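Local coordinates for protein putative endo-1,4-beta-xylanase (Bacteroides thetaiotaomicron VPI-5482, PDB 5MSX) that probably hydrolyses O-glycosyl bonds of plant pectin as a calcium-containing family 43 glycoside hydrolase, at residues F357-M368 with I446-W456; L29-I39 with W68-W76. One frame throughout, in Å; residues are numbered along the deposited sequence.

Interaction 2 comes first along the chain and closes before interaction 1 opens. It lies within the glycosyl hydrolase family 43 range, its centre about 5 Å from the centre of the chain, in the four-stranded antiparallel sheet that includes strands 34-35, 37-42, 45-52 and 67-70. Interaction 1 belongs to the F5/8 type C range and pairs strand 367-368 with strand 452-458 beside a calcium ion. The centres of the two contacts are about 16 Å apart, yet they touch: Trp454 CD1 is 3.2 Å from Pro31 O, and Asn363 ND2 makes a weak hydrogen bond to Leu29 O. The calcium-binding turn is therefore packed directly against the hydrolase part.

Interaction 1. Residues F357-M368 with I446-W456; sequences FAVDGANGSRWM and ILKGVPGIWEW. With CA (calcium ion), chain T.
Asp360 OD1 meets Glu455 OE2 at the calcium ion, gripped both by the metal at 2.4 Å and by Ala362 N, which donates from above the carboxylate plane in an Asx turn. Glu455 OE2 binds the calcium at 2.6 Å. Phe357 O, Ala362 O, Ser365 O and Ser365 OG add ligands from 357-368, and Trp454 O one from 446-456. The two carboxylates are nearly coplanar, 13° apart, with Asp360 OD1 2.8 Å from Glu455 OE2; calcium bound to both oxygens probably offsets their repulsion. The bend of Glu455 at chi2 (-54°) turns its carboxylate back to 357-368, where OE2 meets the metal and OE1 takes a weak bond from Gly361 N.

Beyond the metal, Arg366 runs side by side with the Trp454 indole. Its CD stands 3.7 Å from the centroid of the six-membered ring of Trp454, 18° off the normal, a CH-pi contact over the face; the extended chain continues to NE, which forms a salt bridge with Glu351. Trp367 and Ile453 form an antiparallel hydrogen-bonded pair, with Trp367 N to Ile453 O at 2.9 Å and Ile453 N to Trp367 O at 3.0 Å. Ile453 CG1 meets the edge of the Trp367 ring. The calcium site therefore lies directly beside this strand pairing within the F5/8 type C domain, where Ile379 of strand 378-383 touches Ala358, Trp367 and Ile453, and Phe396 of strand 386-396 packs on Ile453.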
# COMPACT_ATOMS: atom_id res chain seq x y z
N PHE C 357 -36.73 28.07 -19.63
CA PHE C 357 -35.68 27.60 -18.71
C PHE C 357 -35.09 26.21 -19.11
O PHE C 357 -33.96 25.92 -18.75
CB PHE C 357 -36.15 27.60 -17.24
CG PHE C 357 -36.30 29.00 -16.61
CD1 PHE C 357 -35.83 30.17 -17.22
CD2 PHE C 357 -36.87 29.11 -15.33
CE1 PHE C 357 -35.96 31.40 -16.60
CE2 PHE C 357 -36.99 30.35 -14.71
CZ PHE C 357 -36.54 31.49 -15.34
N ALA C 358 -35.84 25.38 -19.83
CA ALA C 358 -35.28 24.12 -20.38
C ALA C 358 -34.13 24.32 -21.40
O ALA C 358 -33.31 23.41 -21.60
CB ALA C 358 -36.38 23.27 -20.99
N VAL C 359 -34.06 25.49 -22.06
CA VAL C 359 -33.12 25.72 -23.19
C VAL C 359 -32.33 27.01 -23.11
O VAL C 359 -31.85 27.50 -24.13
CB VAL C 359 -33.86 25.68 -24.55
CG1 VAL C 359 -34.58 24.35 -24.72
CG2 VAL C 359 -34.86 26.84 -24.68
N ASP C 360 -32.21 27.58 -21.91
CA ASP C 360 -31.49 28.83 -21.72
C ASP C 360 -29.98 28.68 -21.54
O ASP C 360 -29.28 29.68 -21.52
CB ASP C 360 -32.08 29.65 -20.56
CG ASP C 360 -32.06 28.92 -19.20
OD1 ASP C 360 -31.69 27.72 -19.10
OD2 ASP C 360 -32.50 29.55 -18.21
N GLY C 361 -29.45 27.46 -21.43
CA GLY C 361 -28.01 27.28 -21.16
C GLY C 361 -27.58 27.56 -19.69
O GLY C 361 -26.39 27.66 -19.42
N ALA C 362 -28.52 27.66 -18.75
CA ALA C 362 -28.19 27.82 -17.32
C ALA C 362 -28.61 26.59 -16.52
O ALA C 362 -29.76 26.18 -16.54
CB ALA C 362 -28.85 29.06 -16.77
N ASN C 363 -27.67 25.99 -15.80
CA ASN C 363 -27.97 24.84 -14.95
C ASN C 363 -28.71 25.17 -13.66
O ASN C 363 -29.13 24.25 -12.97
CB ASN C 363 -26.69 24.11 -14.59
CG ASN C 363 -26.07 23.39 -15.77
OD1 ASN C 363 -26.73 23.14 -16.74
ND2 ASN C 363 -24.80 23.06 -15.67
N GLY C 364 -28.84 26.46 -13.33
CA GLY C 364 -29.63 26.89 -12.19
C GLY C 364 -31.12 27.01 -12.45
O GLY C 364 -31.88 27.14 -11.51
N SER C 365 -31.53 26.97 -13.72
CA SER C 365 -32.94 27.09 -14.06
C SER C 365 -33.51 25.83 -14.70
O SER C 365 -32.81 25.09 -15.42
CB SER C 365 -33.14 28.25 -15.00
OG SER C 365 -32.50 28.04 -16.23
N ARG C 366 -34.80 25.61 -14.47
CA ARG C 366 -35.50 24.44 -14.98
C ARG C 366 -36.95 24.75 -15.33
O ARG C 366 -37.61 25.56 -14.65
CB ARG C 366 -35.49 23.33 -13.91
CG ARG C 366 -35.85 23.86 -12.54
CD ARG C 366 -35.83 22.79 -11.50
NE ARG C 366 -36.14 23.40 -10.23
CZ ARG C 366 -36.57 22.77 -9.16
NH1 ARG C 366 -36.73 21.47 -9.17
NH2 ARG C 366 -36.84 23.46 -8.07
N TRP C 367 -37.43 24.07 -16.38
CA TRP C 367 -38.88 23.88 -16.58
C TRP C 367 -39.34 22.83 -15.61
O TRP C 367 -38.62 21.86 -15.37
CB TRP C 367 -39.20 23.43 -18.01
CG TRP C 367 -40.61 22.90 -18.21
CD1 TRP C 367 -41.77 23.61 -18.12
CD2 TRP C 367 -40.98 21.56 -18.52
NE1 TRP C 367 -42.85 22.79 -18.35
CE2 TRP C 367 -42.40 21.53 -18.62
CE3 TRP C 367 -40.26 20.37 -18.77
CZ2 TRP C 367 -43.13 20.36 -18.92
CZ3 TRP C 367 -40.99 19.18 -19.07
CH2 TRP C 367 -42.41 19.19 -19.13
N MET C 368 -40.53 23.03 -15.05
CA MET C 368 -41.23 21.99 -14.32
C MET C 368 -42.71 22.01 -14.71
O MET C 368 -43.36 23.07 -14.70
CB MET C 368 -41.12 22.20 -12.81
CG MET C 368 -39.71 22.05 -12.24
SD MET C 368 -39.22 20.33 -12.12
CE MET C 368 -40.26 19.72 -10.81
N ILE C 446 -42.96 12.67 -20.98
CA ILE C 446 -42.34 12.02 -19.84
C ILE C 446 -43.31 10.99 -19.29
O ILE C 446 -44.44 11.32 -18.94
CB ILE C 446 -41.91 13.05 -18.77
CG1 ILE C 446 -40.96 14.08 -19.40
CG2 ILE C 446 -41.22 12.35 -17.59
CD1 ILE C 446 -40.50 15.19 -18.50
N LEU C 447 -42.84 9.75 -19.20
CA LEU C 447 -43.65 8.61 -18.79
C LEU C 447 -43.43 8.22 -17.35
O LEU C 447 -44.38 7.87 -16.66
CB LEU C 447 -43.37 7.42 -19.72
CG LEU C 447 -43.75 7.62 -21.20
CD1 LEU C 447 -43.03 6.61 -22.09
CD2 LEU C 447 -45.26 7.54 -21.37
N LYS C 448 -42.17 8.25 -16.89
CA LYS C 448 -41.83 8.11 -15.48
C LYS C 448 -40.68 9.05 -15.10
O LYS C 448 -39.93 9.51 -15.96
CB LYS C 448 -41.47 6.66 -15.17
N GLY C 449 -40.57 9.33 -13.81
CA GLY C 449 -39.60 10.28 -13.26
C GLY C 449 -40.17 11.68 -13.11
O GLY C 449 -41.26 11.99 -13.60
N VAL C 450 -39.43 12.54 -12.42
CA VAL C 450 -39.89 13.91 -12.18
C VAL C 450 -40.03 14.65 -13.50
O VAL C 450 -39.10 14.65 -14.30
CB VAL C 450 -38.97 14.64 -11.20
CG1 VAL C 450 -39.25 16.14 -11.17
CG2 VAL C 450 -39.12 14.02 -9.84
N PRO C 451 -41.21 15.26 -13.74
CA PRO C 451 -41.47 15.86 -15.04
C PRO C 451 -40.89 17.29 -15.19
O PRO C 451 -41.63 18.28 -15.14
CB PRO C 451 -43.01 15.82 -15.13
CG PRO C 451 -43.46 15.98 -13.72
CD PRO C 451 -42.42 15.25 -12.89
N GLY C 452 -39.57 17.38 -15.37
CA GLY C 452 -38.89 18.65 -15.50
C GLY C 452 -37.53 18.54 -16.13
O GLY C 452 -36.95 17.46 -16.13
N ILE C 453 -37.04 19.65 -16.67
CA ILE C 453 -35.80 19.70 -17.41
C ILE C 453 -34.97 20.94 -17.02
O ILE C 453 -35.45 22.11 -17.16
CB ILE C 453 -36.08 19.76 -18.94
CG1 ILE C 453 -36.92 18.55 -19.41
CG2 ILE C 453 -34.78 19.81 -19.73
CD1 ILE C 453 -37.13 18.50 -20.91
N TRP C 454 -33.74 20.69 -16.55
CA TRP C 454 -32.70 21.73 -16.39
C TRP C 454 -32.17 22.27 -17.72
O TRP C 454 -32.08 23.48 -17.94
CB TRP C 454 -31.51 21.18 -15.60
CG TRP C 454 -31.76 20.76 -14.19
CD1 TRP C 454 -31.84 19.49 -13.74
CD2 TRP C 454 -31.95 21.61 -13.06
NE1 TRP C 454 -32.06 19.48 -12.38
CE2 TRP C 454 -32.15 20.78 -11.94
CE3 TRP C 454 -31.99 23.01 -12.88
CZ2 TRP C 454 -32.39 21.29 -10.65
CZ3 TRP C 454 -32.23 23.51 -11.63
CH2 TRP C 454 -32.40 22.66 -10.51
N GLU C 455 -31.78 21.36 -18.61
CA GLU C 455 -31.18 21.72 -19.91
C GLU C 455 -31.51 20.70 -20.98
O GLU C 455 -31.49 19.50 -20.72
CB GLU C 455 -29.64 21.88 -19.83
CG GLU C 455 -29.15 23.24 -19.33
CD GLU C 455 -29.75 24.41 -20.12
OE1 GLU C 455 -29.60 24.41 -21.36
OE2 GLU C 455 -30.41 25.30 -19.52
N TRP C 456 -31.81 21.19 -22.18
CA TRP C 456 -32.15 20.34 -23.31
C TRP C 456 -31.36 20.89 -24.47
O TRP C 456 -31.66 21.98 -24.98
CB TRP C 456 -33.65 20.34 -23.58
CG TRP C 456 -34.14 19.48 -24.74
CD1 TRP C 456 -33.46 18.48 -25.38
CD2 TRP C 456 -35.44 19.54 -25.36
NE1 TRP C 456 -34.24 17.94 -26.38
CE2 TRP C 456 -35.46 18.57 -26.39
CE3 TRP C 456 -36.57 20.34 -25.16
CZ2 TRP C 456 -36.59 18.36 -27.20
CZ3 TRP C 456 -37.69 20.13 -25.96
CH2 TRP C 456 -37.68 19.15 -26.97
CA CA T . -31.97 25.87 -17.55

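Interaction 2. Residues L29-I39 with W68-W76. With EDO (1,2-ethanediol), chain U.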
# COMPACT_ATOMS: atom_id res chain seq x y z
N LEU C 29 -22.77 24.51 -11.47
CA LEU C 29 -21.80 23.66 -12.14
C LEU C 29 -22.49 22.44 -12.80
O LEU C 29 -22.27 22.17 -13.97
CB LEU C 29 -20.73 23.19 -11.16
CG LEU C 29 -19.68 22.22 -11.73
CD1 LEU C 29 -18.92 22.89 -12.85
CD2 LEU C 29 -18.79 21.70 -10.63
N ILE C 30 -23.35 21.78 -12.04
CA ILE C 30 -23.98 20.51 -12.41
C ILE C 30 -25.47 20.75 -12.57
O ILE C 30 -26.03 21.57 -11.83
CB ILE C 30 -23.75 19.47 -11.30
CG1 ILE C 30 -22.25 19.16 -11.16
CG2 ILE C 30 -24.54 18.18 -11.51
CD1 ILE C 30 -21.60 18.59 -12.39
N PRO C 31 -26.12 20.04 -13.53
CA PRO C 31 -27.60 20.14 -13.70
C PRO C 31 -28.33 19.17 -12.78
O PRO C 31 -28.96 18.21 -13.21
CB PRO C 31 -27.81 19.80 -15.18
CG PRO C 31 -26.64 18.97 -15.55
CD PRO C 31 -25.48 19.41 -14.69
N ASP C 32 -28.19 19.42 -11.50
CA ASP C 32 -28.87 18.69 -10.48
C ASP C 32 -28.68 19.52 -9.22
O ASP C 32 -27.97 20.53 -9.22
CB ASP C 32 -28.27 17.27 -10.34
CG ASP C 32 -29.20 16.27 -9.64
OD1 ASP C 32 -30.32 16.67 -9.23
OD2 ASP C 32 -28.80 15.10 -9.45
N MET C 33 -29.34 19.11 -8.16
CA MET C 33 -29.11 19.65 -6.85
C MET C 33 -28.05 18.79 -6.16
O MET C 33 -28.28 17.62 -5.87
CB MET C 33 -30.44 19.69 -6.08
CG MET C 33 -31.37 20.73 -6.69
SD MET C 33 -32.93 20.90 -5.85
CE MET C 33 -33.60 22.38 -6.61
N ILE C 34 -26.86 19.38 -6.01
CA ILE C 34 -25.74 18.75 -5.36
C ILE C 34 -25.10 19.71 -4.35
O ILE C 34 -25.18 20.94 -4.51
CB ILE C 34 -24.69 18.23 -6.36
CG1 ILE C 34 -24.04 19.36 -7.17
CG2 ILE C 34 -25.32 17.18 -7.29
CD1 ILE C 34 -22.65 19.00 -7.67
N ALA C 35 -24.52 19.11 -3.32
CA ALA C 35 -23.84 19.82 -2.27
C ALA C 35 -22.59 19.04 -1.82
O ALA C 35 -22.39 17.88 -2.18
CB ALA C 35 -24.78 20.00 -1.10
N ASP C 36 -21.77 19.70 -1.02
CA ASP C 36 -20.65 19.07 -0.34
C ASP C 36 -19.68 18.46 -1.38
O ASP C 36 -19.15 17.36 -1.17
CB ASP C 36 -21.12 17.97 0.64
CG ASP C 36 -22.32 18.38 1.53
OD1 ASP C 36 -22.41 19.53 1.99
OD2 ASP C 36 -23.14 17.47 1.80
N ALA C 37 -19.45 19.17 -2.47
CA ALA C 37 -18.79 18.61 -3.65
C ALA C 37 -17.29 18.45 -3.48
O ALA C 37 -16.61 19.27 -2.83
CB ALA C 37 -19.07 19.47 -4.87
N SER C 38 -16.77 17.36 -4.05
CA SER C 38 -15.35 17.06 -4.11
C SER C 38 -15.05 16.93 -5.56
O SER C 38 -15.53 16.01 -6.20
CB SER C 38 -15.04 15.75 -3.38
OG SER C 38 -15.20 15.93 -1.98
N ILE C 39 -14.31 17.90 -6.10
CA ILE C 39 -14.05 17.97 -7.51
C ILE C 39 -12.55 17.84 -7.74
O ILE C 39 -11.73 18.38 -6.98
CB ILE C 39 -14.59 19.28 -8.08
CG1 ILE C 39 -16.14 19.33 -7.95
CG2 ILE C 39 -14.16 19.45 -9.54
CD1 ILE C 39 -16.70 20.75 -8.00
N TRP C 68 -20.25 12.62 -11.30
CA TRP C 68 -20.37 13.32 -12.56
C TRP C 68 -18.98 13.54 -13.13
O TRP C 68 -18.03 13.79 -12.38
CB TRP C 68 -21.04 14.66 -12.35
CG TRP C 68 -22.45 14.62 -11.90
CD1 TRP C 68 -22.91 14.38 -10.65
CD2 TRP C 68 -23.60 14.86 -12.71
NE1 TRP C 68 -24.28 14.43 -10.63
CE2 TRP C 68 -24.73 14.75 -11.89
CE3 TRP C 68 -23.79 15.15 -14.06
CZ2 TRP C 68 -26.02 14.93 -12.36
CZ3 TRP C 68 -25.07 15.34 -14.53
CH2 TRP C 68 -26.17 15.22 -13.69
N LYS C 69 -18.86 13.41 -14.45
CA LYS C 69 -17.60 13.55 -15.15
C LYS C 69 -17.76 14.50 -16.31
O LYS C 69 -18.85 14.63 -16.89
CB LYS C 69 -17.14 12.21 -15.74
CG LYS C 69 -16.83 11.12 -14.73
CD LYS C 69 -16.75 9.73 -15.38
CE LYS C 69 -15.77 9.67 -16.55
NZ LYS C 69 -15.29 8.29 -16.84
N SER C 70 -16.63 15.11 -16.68
CA SER C 70 -16.55 16.08 -17.72
C SER C 70 -15.14 16.15 -18.29
O SER C 70 -14.15 16.18 -17.54
CB SER C 70 -16.88 17.46 -17.15
OG SER C 70 -16.85 18.43 -18.17
N LYS C 71 -15.04 16.28 -19.61
CA LYS C 71 -13.75 16.46 -20.26
C LYS C 71 -13.31 17.91 -20.25
O LYS C 71 -12.11 18.21 -20.32
CB LYS C 71 -13.80 15.93 -21.69
CG LYS C 71 -14.09 14.45 -21.74
CD LYS C 71 -13.96 13.88 -23.15
CE LYS C 71 -14.14 12.37 -23.16
NZ LYS C 71 -15.59 12.01 -23.17
N ASP C 72 -14.27 18.83 -20.17
CA ASP C 72 -13.99 20.25 -20.35
C ASP C 72 -14.43 21.16 -19.19
O ASP C 72 -14.18 22.36 -19.23
CB ASP C 72 -14.63 20.75 -21.66
CG ASP C 72 -16.16 20.57 -21.70
OD1 ASP C 72 -16.78 20.04 -20.75
OD2 ASP C 72 -16.78 20.95 -22.71
N PHE C 73 -15.09 20.59 -18.17
CA PHE C 73 -15.66 21.37 -17.03
C PHE C 73 -16.99 22.11 -17.32
O PHE C 73 -17.50 22.85 -16.46
CB PHE C 73 -14.63 22.36 -16.45
CG PHE C 73 -14.72 22.49 -14.95
CD1 PHE C 73 -14.25 21.47 -14.13
CD2 PHE C 73 -15.28 23.63 -14.36
CE1 PHE C 73 -14.32 21.58 -12.74
CE2 PHE C 73 -15.37 23.73 -12.97
CZ PHE C 73 -14.90 22.70 -12.16
N VAL C 74 -17.56 21.88 -18.50
CA VAL C 74 -18.82 22.53 -18.92
C VAL C 74 -19.91 21.47 -19.10
O VAL C 74 -20.98 21.56 -18.50
CB VAL C 74 -18.58 23.32 -20.21
CG1 VAL C 74 -19.86 23.96 -20.72
CG2 VAL C 74 -17.52 24.38 -19.97
N HIS C 75 -19.62 20.45 -19.91
CA HIS C 75 -20.53 19.33 -20.13
C HIS C 75 -20.24 18.19 -19.19
O HIS C 75 -19.17 17.61 -19.26
CB HIS C 75 -20.40 18.86 -21.58
CG HIS C 75 -20.69 19.95 -22.56
ND1 HIS C 75 -19.70 20.71 -23.15
CD2 HIS C 75 -21.87 20.45 -23.00
CE1 HIS C 75 -20.26 21.61 -23.94
NE2 HIS C 75 -21.57 21.47 -23.87
N TRP C 76 -21.21 17.88 -18.33
CA TRP C 76 -21.07 16.88 -17.28
C TRP C 76 -22.03 15.74 -17.51
O TRP C 76 -23.09 15.96 -18.09
CB TRP C 76 -21.38 17.52 -15.92
CG TRP C 76 -20.36 18.56 -15.51
CD1 TRP C 76 -20.37 19.89 -15.83
CD2 TRP C 76 -19.19 18.33 -14.71
NE1 TRP C 76 -19.26 20.50 -15.29
CE2 TRP C 76 -18.53 19.57 -14.60
CE3 TRP C 76 -18.63 17.20 -14.10
CZ2 TRP C 76 -17.31 19.71 -13.88
CZ3 TRP C 76 -17.43 17.33 -13.38
CH2 TRP C 76 -16.80 18.59 -13.27
C1 EDO U . -25.64 17.49 5.53
O1 EDO U . -24.67 18.51 5.79
C2 EDO U . -25.49 16.96 4.12
O2 EDO U . -25.07 18.02 3.28
O HOH W 1 -26.44 14.00 -8.77
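Ile30 fits between Trp68 and Trp76 in the five-bladed beta-propeller characteristic of family 43, Trp68 projecting from strand 67-70 of one of its antiparallel sheets. Its two branches divide the work. CG2, anti to the backbone N with CG1 at chi1 -65°, stands over the centre of the Trp68 six-membered ring, 3.6 Å from its centroid and 16° off the normal. CD1 sits over one face of Trp76, toward the rim of the indole and 3.6 Å from the centroid of the five-membered ring, and Ser70 CB lies over the centre of the opposite face; the indole is clamped between aliphatic groups. Leu29 CD1 extends the tight packing, 3.7 Å from Phe73 CE2 and also against Trp76, while Ile39 CG2 meets the edge of the Phe73 ring.

Packing is looser toward Pro31, whose CG is 4.1 Å from Trp68 CZ3, and no direct hydrogen bond crosses the contact. Water takes that role at Asp32, accepting from Trp68 NE1 and donating to Asp32 OD2. On the solvent side, the exposed side chains of Lys71 and Val74 make no close contact with 29-39, although Phe73 between them turns inward. The turn is braced internally: Asp72 OD1 accepts from Val74 N and His75 N on the same face of its plane, and His75 ND1 donates to the syn lone pair of Asp72 OD2 at 3.0 Å, the oxygen only 8° out of the imidazole plane.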